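Local coordinates for maltose operon transcriptional repressor (Staphylococcus aureus subsp. aureus Mu50, PDB 3HCW), which probably represses transcription of the maltose operon by binding DNA, with this C-terminal fragment forming the two-lobed, periplasmic-binding-protein-like part that would sense an effector, at residues 23-28 with 230-235; 167-172 with 201-206. One frame throughout, in Å; residues are numbered along the deposited sequence.

Interaction 1: 23-28 with 230-235; sequences LNPFYI and SYLTEI
The ring of Pro-25 meets Ser-230 and Leu-232, bridging the two lobes of the periplasmic-binding-protein-like fold: helix 25-39 belongs to the first lobe, and helix 231-234 follows strand 222-227 of the second. The touching atoms are few. CG of Pro-25 lies 3.7 Å from CD1 of Leu-232; the two side chains cross at about a right angle, and these are the atoms of the pair that meet. Beside them, CB of Pro-25 packs 3.9 Å from CB of Ser-230, while Pro-25 CG is also 3.9 Å from Ser-230 OG. These are van der Waals distances, consistent with a small buried contact of 102 Å² over both sides.

The second layer shows what holds Ser-230 in place. Its OG sits between the backbone N and the carbonyl carbon (chi1 69°), where it accepts from Leu-232 N at 3.1 Å with an N-H...O angle of 154°. Ser-230 is thus the N-cap of helix 231-234, its hydroxyl occupied by the residue that supplies the touching methyl. Met-202 of helix 201-213 packs against both Pro-25 and Leu-232, covering the junction from a third element. Across the dimer, Leu-23 of the second subunit packs on Pro-25, and Glu-19 of that subunit makes a weak hydrogen bond to Tyr-231 N.

Farther out, Asn-24 caps the other helix, so both partners of the contact are helix starts. Its ND2 donates to Pro-20 O and to Asp-200 OD2, two weak hydrogen bonds that would limit rotation of the amide. The remaining polar end completes the cap: Asn-24 OD1 receives Phe-26 N at 3.2 Å, with the donor tilted 22° out of the carbonyl plane.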
ATOM      1  N   LEU A  23      -0.304   5.720   0.844  1.00 50.77           N
ATOM      2  CA  LEU A  23      -0.058   4.331   0.428  1.00 49.06           C
ATOM      3  C   LEU A  23       0.611   3.548   1.542  1.00 46.47           C
ATOM      4  O   LEU A  23       0.821   2.330   1.407  1.00 40.81           O
ATOM      5  CB  LEU A  23       0.845   4.269  -0.806  1.00 59.72           C
ATOM      6  CG  LEU A  23       0.379   4.382  -2.266  1.00 76.89           C
ATOM      7  CD1 LEU A  23      -0.530   5.578  -2.551  1.00 79.06           C
ATOM      8  CD2 LEU A  23       1.620   4.433  -3.154  1.00 81.11           C
ATOM      9  N   ASN A  24       0.954   4.247   2.630  1.00 35.72           N
ATOM     10  CA  ASN A  24       1.583   3.615   3.787  1.00 42.78           C
ATOM     11  C   ASN A  24       0.548   2.725   4.454  1.00 34.13           C
ATOM     12  O   ASN A  24      -0.485   3.218   4.896  1.00 47.91           O
ATOM     13  CB  ASN A  24       2.095   4.669   4.780  1.00 37.00           C
ATOM     14  CG  ASN A  24       3.192   4.146   5.686  1.00 52.68           C
ATOM     15  OD1 ASN A  24       3.081   3.065   6.266  1.00 42.92           O
ATOM     16  ND2 ASN A  24       4.264   4.923   5.818  1.00 57.95           N
ATOM     17  N   PRO A  25       0.822   1.412   4.523  1.00 38.57           N
ATOM     18  CA  PRO A  25      -0.055   0.414   5.139  1.00 40.44           C
ATOM     19  C   PRO A  25      -0.347   0.664   6.618  1.00 44.65           C
ATOM     20  O   PRO A  25      -1.255   0.042   7.170  1.00 53.39           O
ATOM     21  CB  PRO A  25       0.744  -0.891   5.004  1.00 32.27           C
ATOM     22  CG  PRO A  25       1.644  -0.664   3.860  1.00 44.25           C
ATOM     23  CD  PRO A  25       2.045   0.786   3.992  1.00 40.81           C
ATOM     24  N   PHE A  26       0.427   1.542   7.252  1.00 41.36           N
ATOM     25  CA  PHE A  26       0.139   1.962   8.615  1.00 39.55           C
ATOM     26  C   PHE A  26      -1.151   2.746   8.626  1.00 35.22           C
ATOM     27  O   PHE A  26      -2.091   2.393   9.338  1.00 34.54           O
ATOM     28  CB  PHE A  26       1.254   2.834   9.202  1.00 31.11           C
ATOM     29  CG  PHE A  26       0.919   3.391  10.556  1.00 32.22           C
ATOM     30  CD1 PHE A  26       0.977   2.582  11.686  1.00 30.05           C
ATOM     31  CD2 PHE A  26       0.531   4.727  10.702  1.00 36.11           C
ATOM     32  CE1 PHE A  26       0.661   3.098  12.950  1.00 25.73           C
ATOM     33  CE2 PHE A  26       0.210   5.246  11.957  1.00 27.41           C
ATOM     34  CZ  PHE A  26       0.277   4.434  13.080  1.00 30.76           C
ATOM     35  N   TYR A  27      -1.179   3.813   7.838  1.00 34.40           N
ATOM     36  CA  TYR A  27      -2.340   4.679   7.786  1.00 41.96           C
ATOM     37  C   TYR A  27      -3.538   3.983   7.145  1.00 34.61           C
ATOM     38  O   TYR A  27      -4.649   4.111   7.631  1.00 36.29           O
ATOM     39  CB  TYR A  27      -1.995   6.000   7.108  1.00 43.31           C
ATOM     40  CG  TYR A  27      -0.947   6.777   7.871  1.00 52.97           C
ATOM     41  CD1 TYR A  27      -1.283   7.496   9.023  1.00 60.02           C
ATOM     42  CD2 TYR A  27       0.390   6.782   7.457  1.00 55.70           C
ATOM     43  CE1 TYR A  27      -0.324   8.217   9.734  1.00 68.48           C
ATOM     44  CE2 TYR A  27       1.358   7.499   8.161  1.00 61.68           C
ATOM     45  CZ  TYR A  27       0.994   8.214   9.299  1.00 63.49           C
ATOM     46  OH  TYR A  27       1.942   8.919  10.002  1.00 61.47           O
ATOM     47  N   ILE A  28      -3.313   3.206   6.091  1.00 32.04           N
ATOM     48  CA  ILE A  28      -4.416   2.422   5.499  1.00 41.27           C
ATOM     49  C   ILE A  28      -5.117   1.549   6.546  1.00 31.36           C
ATOM     50  O   ILE A  28      -6.340   1.573   6.662  1.00 35.09           O
ATOM     51  CB  ILE A  28      -3.956   1.589   4.284  1.00 42.81           C
ATOM     52  CG1 ILE A  28      -3.536   2.530   3.152  1.00 36.53           C
ATOM     53  CG2 ILE A  28      -5.077   0.638   3.804  1.00 40.01           C
ATOM     54  CD1 ILE A  28      -2.462   1.979   2.311  1.00 59.26           C
ATOM     55  N   SER A 230       3.478  -5.712   7.263  1.00 35.97           N
ATOM     56  CA  SER A 230       2.338  -5.851   6.382  1.00 34.76           C
ATOM     57  C   SER A 230       2.729  -6.874   5.327  1.00 31.16           C
ATOM     58  O   SER A 230       3.787  -7.508   5.417  1.00 34.50           O
ATOM     59  CB  SER A 230       2.015  -4.512   5.712  1.00 39.94           C
ATOM     60  OG  SER A 230       3.034  -4.157   4.787  1.00 28.70           O
ATOM     61  N   TYR A 231       1.884  -6.992   4.311  1.00 37.33           N
ATOM     62  CA  TYR A 231       2.136  -7.835   3.158  1.00 41.76           C
ATOM     63  C   TYR A 231       3.422  -7.436   2.436  1.00 37.80           C
ATOM     64  O   TYR A 231       4.082  -8.285   1.844  1.00 42.29           O
ATOM     65  CB  TYR A 231       0.928  -7.804   2.204  1.00 42.60           C
ATOM     66  CG  TYR A 231       0.981  -8.835   1.098  1.00 44.65           C
ATOM     67  CD1 TYR A 231       1.008 -10.208   1.386  1.00 53.31           C
ATOM     68  CD2 TYR A 231       1.001  -8.445  -0.235  1.00 48.38           C
ATOM     69  CE1 TYR A 231       1.062 -11.162   0.364  1.00 39.36           C
ATOM     70  CE2 TYR A 231       1.049  -9.386  -1.266  1.00 39.14           C
ATOM     71  CZ  TYR A 231       1.083 -10.736  -0.965  1.00 46.71           C
ATOM     72  OH  TYR A 231       1.139 -11.647  -1.999  1.00 40.91           O
ATOM     73  N   LEU A 232       3.796  -6.160   2.539  1.00 38.00           N
ATOM     74  CA  LEU A 232       4.949  -5.612   1.814  1.00 35.39           C
ATOM     75  C   LEU A 232       6.309  -6.033   2.351  1.00 37.43           C
ATOM     76  O   LEU A 232       7.244  -6.198   1.577  1.00 45.88           O
ATOM     77  CB  LEU A 232       4.861  -4.086   1.737  1.00 46.97           C
ATOM     78  CG  LEU A 232       3.684  -3.541   0.920  1.00 50.50           C
ATOM     79  CD1 LEU A 232       3.624  -2.028   1.020  1.00 56.42           C
ATOM     80  CD2 LEU A 232       3.761  -3.993  -0.544  1.00 50.15           C
ATOM     81  N   THR A 233       6.424  -6.190   3.667  1.00 33.60           N
ATOM     82  CA  THR A 233       7.647  -6.711   4.263  1.00 30.07           C
ATOM     83  C   THR A 233       7.717  -8.229   4.095  1.00 26.26           C
ATOM     84  O   THR A 233       8.797  -8.781   3.936  1.00 35.27           O
ATOM     85  CB  THR A 233       7.767  -6.352   5.748  1.00 32.88           C
ATOM     86  OG1 THR A 233       6.505  -6.546   6.392  1.00 36.83           O
ATOM     87  CG2 THR A 233       8.194  -4.905   5.921  1.00 47.18           C
ATOM     88  N   GLU A 234       6.555  -8.884   4.131  1.00 29.07           N
ATOM     89  CA  GLU A 234       6.428 -10.308   3.848  1.00 35.31           C
ATOM     90  C   GLU A 234       6.954 -10.701   2.460  1.00 34.74           C
ATOM     91  O   GLU A 234       7.586 -11.737   2.305  1.00 32.89           O
ATOM     92  CB  GLU A 234       4.963 -10.736   3.982  1.00 33.01           C
ATOM     93  CG  GLU A 234       4.762 -12.251   3.945  1.00 43.13           C
ATOM     94  CD  GLU A 234       3.318 -12.685   4.173  1.00 50.73           C
ATOM     95  OE1 GLU A 234       2.952 -13.755   3.648  1.00 59.66           O
ATOM     96  OE2 GLU A 234       2.558 -11.974   4.873  1.00 61.56           O
ATOM     97  N   ILE A 235       6.690  -9.874   1.452  1.00 37.80           N
ATOM     98  CA  ILE A 235       7.129 -10.194   0.090  1.00 36.64           C
ATOM     99  C   ILE A 235       8.201  -9.226  -0.432  1.00 33.60           C
ATOM    100  O   ILE A 235       8.378  -9.076  -1.642  1.00 36.19           O
ATOM    101  CB  ILE A 235       5.940 -10.364  -0.911  1.00 42.80           C
ATOM    102  CG1 ILE A 235       5.143  -9.059  -1.060  1.00 30.93           C
ATOM    103  CG2 ILE A 235       5.024 -11.531  -0.467  1.00 34.91           C
ATOM    104  CD1 ILE A 235       4.311  -8.985  -2.324  1.00 33.39           C
TER

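Interaction 2: 167-172 with 201-206; sequences IETSNE and AMLHLA
The flat amide of Asn-171 turns away from Leu-203, which meets this residue at the backbone instead: Leu-203 CD1 lies 4.5 Å from Asn-171 CA. The amide is carried off by a CG placed between the backbone N and the carbonyl carbon (chi1 63°), and Tyr-231 of the second subunit packs on this residue. A second flat group, the carboxylate of Glu-172, is met from above its plane, Ser-170 OG donating to Glu-172 OE2 at 2.8 Å from 43° out of that plane. The imidazole of His-204 is hydrogen-bonded through ND1 to Ser-198 OG and through NE2 to Gln-240 OE1.

The same Leu-203 methyl reaches Thr-169, whose CG2 stands 4.3 Å from CD1, a loose touch. Thr-169 OG1 donates to Ser-170 O of the next residue at 2.8 Å, while CG2 faces Leu-203 CD1. Val-175, Ile-176 and Tyr-179 of helix 173-187 also pack on Thr-169. Strand 163-169, outermost of the sheet within the chain, and the residues after it lie beside the first turn of helix 201-213. Strands 163-169, 133-139 and 194-198 are parallel neighbours in that order, and the helix follows 194-198, as in the alpha/beta lobe of a periplasmic-binding-protein-like fold.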
ATOM      1  N   ILE A 167      21.606   6.939  11.473  1.00 32.63           N
ATOM      2  CA  ILE A 167      21.600   7.701  10.232  1.00 33.50           C
ATOM      3  C   ILE A 167      20.207   8.286  10.053  1.00 41.75           C
ATOM      4  O   ILE A 167      19.214   7.555  10.073  1.00 41.63           O
ATOM      5  CB  ILE A 167      21.946   6.829   8.998  1.00 33.15           C
ATOM      6  CG1 ILE A 167      23.374   6.281   9.095  1.00 36.29           C
ATOM      7  CG2 ILE A 167      21.724   7.610   7.682  1.00 34.51           C
ATOM      8  CD1 ILE A 167      23.698   5.218   8.057  1.00 35.11           C
ATOM      9  N   GLU A 168      20.143   9.605   9.905  1.00 33.44           N
ATOM     10  CA  GLU A 168      18.904  10.283   9.575  1.00 34.26           C
ATOM     11  C   GLU A 168      18.938  10.655   8.098  1.00 33.24           C
ATOM     12  O   GLU A 168      19.895  11.261   7.615  1.00 43.81           O
ATOM     13  CB  GLU A 168      18.733  11.525  10.434  1.00 42.93           C
ATOM     14  CG  GLU A 168      17.311  12.027  10.508  1.00 43.55           C
ATOM     15  CD  GLU A 168      17.224  13.359  11.219  1.00 60.25           C
ATOM     16  OE1 GLU A 168      17.820  14.340  10.721  1.00 72.66           O
ATOM     17  OE2 GLU A 168      16.555  13.426  12.272  1.00 66.08           O
ATOM     18  N   THR A 169      17.895  10.280   7.376  1.00 34.86           N
ATOM     19  CA  THR A 169      17.899  10.445   5.936  1.00 32.30           C
ATOM     20  C   THR A 169      16.523  10.805   5.424  1.00 37.39           C
ATOM     21  O   THR A 169      15.519  10.530   6.087  1.00 42.01           O
ATOM     22  CB  THR A 169      18.422   9.165   5.228  1.00 35.04           C
ATOM     23  OG1 THR A 169      18.422   9.352   3.806  1.00 30.48           O
ATOM     24  CG2 THR A 169      17.565   7.959   5.586  1.00 38.56           C
ATOM     25  N   SER A 170      16.479  11.450   4.258  1.00 37.32           N
ATOM     26  CA  SER A 170      15.231  11.580   3.512  1.00 40.10           C
ATOM     27  C   SER A 170      15.059  10.315   2.667  1.00 38.66           C
ATOM     28  O   SER A 170      16.027   9.592   2.427  1.00 34.87           O
ATOM     29  CB  SER A 170      15.291  12.798   2.601  1.00 35.13           C
ATOM     30  OG  SER A 170      16.367  12.665   1.683  1.00 47.85           O
ATOM     31  N   ASN A 171      13.842  10.076   2.190  1.00 44.08           N
ATOM     32  CA  ASN A 171      13.539   8.946   1.292  1.00 54.53           C
ATOM     33  C   ASN A 171      14.115   9.008  -0.141  1.00 56.59           C
ATOM     34  O   ASN A 171      13.822   8.132  -0.960  1.00 61.71           O
ATOM     35  CB  ASN A 171      12.017   8.727   1.225  1.00 58.24           C
ATOM     36  CG  ASN A 171      11.260   9.928   0.630  1.00 70.35           C
ATOM     37  OD1 ASN A 171      11.835  10.999   0.387  1.00 71.70           O
ATOM     38  ND2 ASN A 171       9.955   9.746   0.400  1.00 60.87           N
ATOM     39  N   GLU A 172      14.907  10.038  -0.446  1.00 54.99           N
ATOM     40  CA  GLU A 172      15.460  10.230  -1.794  1.00 57.19           C
ATOM     41  C   GLU A 172      16.520   9.179  -2.124  1.00 58.06           C
ATOM     42  O   GLU A 172      17.479   9.000  -1.372  1.00 61.37           O
ATOM     43  CB  GLU A 172      16.058  11.632  -1.957  1.00 51.29           C
ATOM     44  CG  GLU A 172      15.158  12.787  -1.505  1.00 70.03           C
ATOM     45  CD  GLU A 172      15.917  14.106  -1.315  1.00 70.17           C
ATOM     46  OE1 GLU A 172      16.528  14.601  -2.291  1.00 72.10           O
ATOM     47  OE2 GLU A 172      15.892  14.655  -0.188  1.00 59.78           O
ATOM     48  N   ALA A 201       8.631   0.468   7.509  1.00 27.07           N
ATOM     49  CA  ALA A 201       8.701  -0.380   6.321  1.00 25.72           C
ATOM     50  C   ALA A 201       8.807   0.364   4.980  1.00 27.73           C
ATOM     51  O   ALA A 201       9.486  -0.102   4.079  1.00 26.94           O
ATOM     52  CB  ALA A 201       7.496  -1.313   6.303  1.00 34.92           C
ATOM     53  N   MET A 202       8.138   1.511   4.852  1.00 30.28           N
ATOM     54  CA  MET A 202       8.164   2.290   3.605  1.00 22.98           C
ATOM     55  C   MET A 202       9.561   2.844   3.327  1.00 27.85           C
ATOM     56  O   MET A 202      10.068   2.723   2.210  1.00 32.12           O
ATOM     57  CB  MET A 202       7.105   3.407   3.641  1.00 31.80           C
ATOM     58  CG  MET A 202       6.622   3.880   2.261  1.00 49.88           C
ATOM     59  SD  MET A 202       6.124   2.574   1.090  1.00 47.80           S
ATOM     60  CE  MET A 202       4.824   1.760   2.008  1.00 18.62           C
ATOM     61  N   LEU A 203      10.199   3.395   4.359  1.00 27.44           N
ATOM     62  CA  LEU A 203      11.613   3.775   4.273  1.00 29.05           C
ATOM     63  C   LEU A 203      12.527   2.546   4.048  1.00 28.05           C
ATOM     64  O   LEU A 203      13.428   2.583   3.223  1.00 35.68           O
ATOM     65  CB  LEU A 203      12.034   4.543   5.534  1.00 30.26           C
ATOM     66  CG  LEU A 203      13.506   4.941   5.695  1.00 27.66           C
ATOM     67  CD1 LEU A 203      13.895   5.890   4.576  1.00 36.49           C
ATOM     68  CD2 LEU A 203      13.749   5.570   7.077  1.00 28.29           C
ATOM     69  N   HIS A 204      12.270   1.463   4.775  1.00 29.48           N
ATOM     70  CA  HIS A 204      13.035   0.212   4.633  1.00 32.59           C
ATOM     71  C   HIS A 204      13.070  -0.337   3.210  1.00 21.42           C
ATOM     72  O   HIS A 204      14.094  -0.853   2.782  1.00 34.65           O
ATOM     73  CB  HIS A 204      12.464  -0.857   5.560  1.00 27.02           C
ATOM     74  CG  HIS A 204      13.375  -2.020   5.798  1.00 31.73           C
ATOM     75  ND1 HIS A 204      14.542  -1.918   6.519  1.00 31.22           N
ATOM     76  CD2 HIS A 204      13.253  -3.330   5.465  1.00 37.66           C
ATOM     77  CE1 HIS A 204      15.115  -3.104   6.604  1.00 29.18           C
ATOM     78  NE2 HIS A 204      14.355  -3.978   5.965  1.00 32.32           N
ATOM     79  N   LEU A 205      11.959  -0.219   2.483  1.00 29.74           N
ATOM     80  CA  LEU A 205      11.899  -0.713   1.110  1.00 26.65           C
ATOM     81  C   LEU A 205      12.830   0.058   0.168  1.00 33.67           C
ATOM     82  O   LEU A 205      13.379  -0.525  -0.760  1.00 29.31           O
ATOM     83  CB  LEU A 205      10.478  -0.692   0.574  1.00 25.29           C
ATOM     84  CG  LEU A 205       9.435  -1.666   1.148  1.00 38.83           C
ATOM     85  CD1 LEU A 205       8.079  -1.339   0.542  1.00 44.35           C
ATOM     86  CD2 LEU A 205       9.780  -3.128   0.903  1.00 31.87           C
ATOM     87  N   ALA A 206      13.002   1.357   0.416  1.00 29.44           N
ATOM     88  CA  ALA A 206      13.953   2.171  -0.341  1.00 30.55           C
ATOM     89  C   ALA A 206      15.378   1.723  -0.026  1.00 27.19           C
ATOM     90  O   ALA A 206      16.211   1.662  -0.921  1.00 30.20           O
ATOM     91  CB  ALA A 206      13.778   3.656  -0.018  1.00 31.11           C
TER

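Interaction 1 joins the two lobes, whereas interaction 2 ties parts of the second lobe together. Their centres are 14 Å apart, yet helix 201-213 serves both: Met-202 CE reaches Pro-25 CD at 3.6 Å, and Ala-201 CB reaches Thr-233 CG2 at 3.7 Å. In interaction 1 all three touching residues are buried; in interaction 2 Asn-171 is partly exposed. Both rest on van der Waals contacts, that of interaction 1 including a serine hydroxyl, and polar groups are bonded within their segment or to other parts of the structure. Interaction 1 brings together two capped helix starts at closer range; interaction 2 sets segment 167-172 loosely against a helix. The second subunit touches both, its Ile-235 packing on Leu-205.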